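Local coordinates for Lpg0393 helical bundle domain-containing protein (Legionella pneumophila subsp. pneumophila str. Philadelphia 1, PDB 4R0G) that probably acts as a guanine-nucleotide exchange factor for the small GTPases Rab5, Rab21 and Rab22, through a Vps9-like domain, at residues Y129-K132 with Q133-V136; K160-D163 with Q164-V168. All blocks are in the same frame, centred on the assembly; numbering follows the deposited sequence.

Interaction 1. Residues Y129-K132 with Q133-V136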
loop_
_atom_site.group_PDB
_atom_site.type_symbol
_atom_site.label_atom_id
_atom_site.label_comp_id
_atom_site.label_asym_id
_atom_site.label_seq_id
_atom_site.Cartn_x
_atom_site.Cartn_y
_atom_site.Cartn_z
ATOM N N TYR A 129 24.181 -31.323 8.427
ATOM C CA TYR A 129 24.967 -30.829 9.543
ATOM C C TYR A 129 24.126 -30.129 10.632
ATOM O O TYR A 129 24.663 -29.686 11.645
ATOM C CB TYR A 129 26.097 -29.922 9.028
ATOM C CG TYR A 129 27.015 -30.569 7.979
ATOM C CD1 TYR A 129 27.386 -31.915 8.065
ATOM C CD2 TYR A 129 27.507 -29.832 6.904
ATOM C CE1 TYR A 129 28.214 -32.505 7.102
ATOM C CE2 TYR A 129 28.333 -30.407 5.946
ATOM C CZ TYR A 129 28.682 -31.744 6.045
ATOM O OH TYR A 129 29.503 -32.313 5.087
ATOM N N LEU A 130 22.817 -29.996 10.408
ATOM C CA LEU A 130 21.883 -29.481 11.428
ATOM C C LEU A 130 20.580 -30.262 11.438
ATOM O O LEU A 130 19.854 -30.263 10.448
ATOM C CB LEU A 130 21.534 -28.012 11.179
ATOM C CG LEU A 130 21.675 -27.009 12.339
ATOM C CD1 LEU A 130 20.838 -25.782 12.100
ATOM C CD2 LEU A 130 21.360 -27.626 13.713
ATOM N N GLU A 131 20.243 -30.898 12.551
ATOM C CA GLU A 131 18.962 -31.603 12.607
ATOM C C GLU A 131 17.798 -30.607 12.548
ATOM O O GLU A 131 17.870 -29.541 13.161
ATOM C CB GLU A 131 18.874 -32.590 13.795
ATOM C CG GLU A 131 19.491 -32.169 15.133
ATOM C CD GLU A 131 21.037 -32.275 15.175
ATOM O OE1 GLU A 131 21.584 -33.390 15.418
ATOM O OE2 GLU A 131 21.707 -31.228 14.971
ATOM N N LYS A 132 16.745 -30.965 11.797
ATOM C CA LYS A 132 15.588 -30.092 11.505
ATOM C C LYS A 132 15.001 -29.399 12.707
ATOM O O LYS A 132 14.692 -28.207 12.643
ATOM C CB LYS A 132 14.466 -30.870 10.814
ATOM C CG LYS A 132 13.305 -30.025 10.331
ATOM C CD LYS A 132 12.173 -30.929 9.804
ATOM C CE LYS A 132 11.236 -30.218 8.807
ATOM N NZ LYS A 132 11.843 -30.045 7.470
ATOM N N GLN A 133 14.832 -30.143 13.796
ATOM C CA GLN A 133 14.147 -29.597 14.967
ATOM C C GLN A 133 14.921 -28.425 15.514
ATOM O O GLN A 133 14.367 -27.359 15.743
ATOM C CB GLN A 133 13.992 -30.644 16.057
ATOM C CG GLN A 133 13.127 -30.172 17.204
ATOM C CD GLN A 133 13.130 -31.154 18.361
ATOM O OE1 GLN A 133 12.709 -32.306 18.211
ATOM N NE2 GLN A 133 13.612 -30.708 19.523
ATOM N N ARG A 134 16.217 -28.643 15.697
ATOM C CA ARG A 134 17.157 -27.591 16.055
ATOM C C ARG A 134 17.231 -26.419 15.066
ATOM O O ARG A 134 17.375 -25.275 15.480
ATOM C CB ARG A 134 18.544 -28.193 16.278
ATOM C CG ARG A 134 18.633 -29.167 17.452
ATOM C CD ARG A 134 20.050 -29.690 17.607
ATOM N NE ARG A 134 20.956 -28.740 18.247
ATOM C CZ ARG A 134 22.188 -28.462 17.825
ATOM N NH1 ARG A 134 22.692 -29.054 16.745
ATOM N NH2 ARG A 134 22.924 -27.585 18.497
ATOM N N PHE A 135 17.147 -26.696 13.769
ATOM C CA PHE A 135 17.144 -25.622 12.786
ATOM C C PHE A 135 15.950 -24.734 13.107
ATOM O O PHE A 135 16.088 -23.522 13.250
ATOM C CB PHE A 135 17.049 -26.169 11.358
ATOM C CG PHE A 135 17.424 -25.168 10.278
ATOM C CD1 PHE A 135 16.921 -23.883 10.266
ATOM C CD2 PHE A 135 18.280 -25.524 9.263
ATOM C CE1 PHE A 135 17.279 -22.974 9.268
ATOM C CE2 PHE A 135 18.637 -24.607 8.266
ATOM C CZ PHE A 135 18.133 -23.336 8.275
ATOM N N VAL A 136 14.776 -25.339 13.260
ATOM C CA VAL A 136 13.563 -24.555 13.521
ATOM C C VAL A 136 13.624 -23.770 14.843
ATOM O O VAL A 136 13.233 -22.614 14.884
ATOM C CB VAL A 136 12.264 -25.395 13.403
ATOM C CG1 VAL A 136 11.056 -24.493 13.349
ATOM C CG2 VAL A 136 12.298 -26.235 12.145
#
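Glu131 and Arg134 meet in a salt bridge just where the chain turns into helix 132-151. Their side chains run side by side in the same direction, and Arg134 NH1 donates to Glu131 OE2 over 3.0 Å. The carboxylate oxygen sits at the guanidinium edge, almost in its plane, whereas the N-H reaches OE2 from above the carboxylate plane, the two planes being 66° apart. A bend in the arginine at chi3 (78°) swings the guanidinium round to the acid. The same pair packs through its aliphatic parts, with Glu131 CG 3.5 Å from Arg134 CD.

Two backbone carbonyls are taken up by the first turn. Glu131 O accepts from Phe135 N at 3.0 Å, and Lys132 O accepts from Val136 N at 2.9 Å along a straighter N-H (167°). The side-chain NE2 of Gln133 is hydrogen-bonded to Glu137 OE2, one turn onward.

The buried Leu130 sends its two methyls to different partners: CD2 lies 3.6 Å from Arg134 NH1, and CD1 comes obliquely to the Phe135 ring, 3.8 Å from CD2 of that phenylalanine. Leu130 also touches Val98, and Phe135 touches Pro95, both on helix 80-101. The whole is a helix N-terminus, with Glu131 at the N-cap position, in the Vps9-like domain.

Interaction 2. Residues K160-D163 with Q164-V168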
loop_
_atom_site.group_PDB
_atom_site.type_symbol
_atom_site.label_atom_id
_atom_site.label_comp_id
_atom_site.label_asym_id
_atom_site.label_seq_id
_atom_site.Cartn_x
_atom_site.Cartn_y
_atom_site.Cartn_z
ATOM N N LYS A 160 15.014 8.691 7.238
ATOM C CA LYS A 160 15.790 9.096 6.079
ATOM C C LYS A 160 15.641 8.120 4.925
ATOM O O LYS A 160 15.545 8.540 3.779
ATOM C CB LYS A 160 17.277 9.321 6.430
ATOM C CG LYS A 160 17.487 10.582 7.252
ATOM C CD LYS A 160 18.926 10.814 7.768
ATOM C CE LYS A 160 18.879 11.900 8.880
ATOM N NZ LYS A 160 20.164 12.537 9.301
ATOM N N ALA A 161 15.624 6.824 5.218
ATOM C CA ALA A 161 15.486 5.831 4.158
ATOM C C ALA A 161 14.139 6.013 3.522
ATOM O O ALA A 161 13.997 5.974 2.299
ATOM C CB ALA A 161 15.600 4.453 4.699
ATOM N N PHE A 162 13.157 6.244 4.378
ATOM C CA PHE A 162 11.802 6.399 3.941
ATOM C C PHE A 162 11.648 7.472 2.869
ATOM O O PHE A 162 11.147 7.205 1.758
ATOM C CB PHE A 162 10.925 6.761 5.120
ATOM C CG PHE A 162 9.497 7.011 4.733
ATOM C CD1 PHE A 162 8.757 6.029 4.079
ATOM C CD2 PHE A 162 8.886 8.231 5.003
ATOM C CE1 PHE A 162 7.420 6.264 3.712
ATOM C CE2 PHE A 162 7.547 8.466 4.635
ATOM C CZ PHE A 162 6.825 7.486 3.996
ATOM N N ASP A 163 12.070 8.686 3.204
ATOM C CA ASP A 163 11.852 9.805 2.304
ATOM C C ASP A 163 12.512 9.537 0.968
ATOM O O ASP A 163 11.967 9.926 -0.076
ATOM C CB ASP A 163 12.307 11.139 2.919
ATOM C CG ASP A 163 11.396 11.596 4.083
ATOM O OD1 ASP A 163 10.142 11.593 3.949
ATOM O OD2 ASP A 163 11.943 11.956 5.150
ATOM N N GLN A 164 13.651 8.838 0.999
ATOM C CA GLN A 164 14.399 8.598 -0.238
ATOM C C GLN A 164 14.000 7.340 -1.026
ATOM O O GLN A 164 14.282 7.232 -2.219
ATOM C CB GLN A 164 15.931 8.699 -0.012
ATOM C CG GLN A 164 16.489 7.746 1.013
ATOM C CD GLN A 164 17.916 8.086 1.443
ATOM O OE1 GLN A 164 18.901 7.725 0.776
ATOM N NE2 GLN A 164 18.030 8.787 2.571
ATOM N N ILE A 165 13.331 6.401 -0.369
ATOM C CA ILE A 165 12.685 5.299 -1.076
ATOM C C ILE A 165 11.354 5.769 -1.664
ATOM O O ILE A 165 11.058 5.535 -2.842
ATOM C CB ILE A 165 12.394 4.129 -0.129
ATOM C CG1 ILE A 165 13.678 3.407 0.232
ATOM C CG2 ILE A 165 11.419 3.139 -0.747
ATOM C CD1 ILE A 165 13.452 2.307 1.244
ATOM N N TYR A 166 10.553 6.436 -0.840
ATOM C CA TYR A 166 9.201 6.797 -1.243
ATOM C C TYR A 166 9.291 7.828 -2.337
ATOM O O TYR A 166 8.447 7.888 -3.222
ATOM C CB TYR A 166 8.412 7.367 -0.062
ATOM C CG TYR A 166 6.914 7.153 -0.143
ATOM C CD1 TYR A 166 6.351 6.430 -1.173
ATOM C CD2 TYR A 166 6.073 7.666 0.822
ATOM C CE1 TYR A 166 4.990 6.217 -1.258
ATOM C CE2 TYR A 166 4.695 7.468 0.750
ATOM C CZ TYR A 166 4.158 6.738 -0.298
ATOM O OH TYR A 166 2.785 6.530 -0.363
ATOM N N SER A 167 10.339 8.627 -2.269
ATOM C CA SER A 167 10.614 9.615 -3.286
ATOM C C SER A 167 10.475 9.010 -4.678
ATOM O O SER A 167 9.814 9.589 -5.557
ATOM C CB SER A 167 12.048 10.117 -3.116
ATOM O OG SER A 167 12.306 11.172 -4.020
ATOM N N VAL A 168 11.105 7.851 -4.876
ATOM C CA VAL A 168 11.039 7.173 -6.158
ATOM C C VAL A 168 9.775 6.367 -6.261
ATOM O O VAL A 168 9.101 6.308 -7.282
ATOM C CB VAL A 168 12.148 6.151 -6.297
ATOM C CG1 VAL A 168 12.034 5.459 -7.635
ATOM C CG2 VAL A 168 13.494 6.819 -6.136
#
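Phe162 and Tyr166 pair at i and i+4 on one side of helix 155-183, held here by i to i+4 backbone bonds, some of them weak. Their side chains point the same way, with ring centroids 5.3 Å apart and planes at 42°, an oblique aromatic pair.

Tyr166 can be followed outward. Its CB lies over one face of the Phe162 ring and also near Phe162 O. CG, turned away from the backbone N by chi1 of -152°, comes next to Phe162 CE1. CD2 makes the closest side-chain approach, at 3.3 Å from Phe162 CZ, and CE2 passes the same atom farther out. At the tip, OH is hydrogen-bonded to Arg79 and, weakly, to Tyr166 OH of the second subunit, which puts this tyrosine at the dimer interface. Asp163 reaches that interface too, through a salt bridge from OD1 to Lys243 of the second subunit.

On the inner side, Ala161 and Ile165 pack on Tyr17 of helix 17-20 and on helix 58-71, at Val70 and Leu67 respectively. The backbone bonds Ile165 N to Ala161 O and Tyr166 N to Phe162 O are both 2.8 Å.

Gln164 runs back toward the preceding turn, its chain extended beyond CG. With chi1 at 59°, CG sits between the backbone N and the carbonyl carbon and rests 3.0 Å from Lys160 O. That carbonyl already takes a weak bond from Gln164 N, and it receives a second from the side chain: Gln164 NE2 donates to Lys160 O at 2.8 Å, from well above the carbonyl plane.

In the fold
Coming from the N terminus, the chain passes early through helices 17-20, 58-71 and 80-101; the first two later meet interaction 2, the third interaction 1. Interaction 1 follows in the loop after helix 116-126, where the start of helix 132-151 is laid against helix 80-101. Helix 132-151 is followed by helix 155-183, which carries interaction 2 near its beginning and rests on helices 17-20 and 58-71. Each contact is local and closes only a helical turn; they stand in series, neither nesting nor crossing. The centres of interactions 1 and 2 are about 39 Å apart, on opposite sides of the chain's centre. Interaction 1 lies at the surface, touched by no other chain of the assembly, whereas interaction 2 also faces the second subunit.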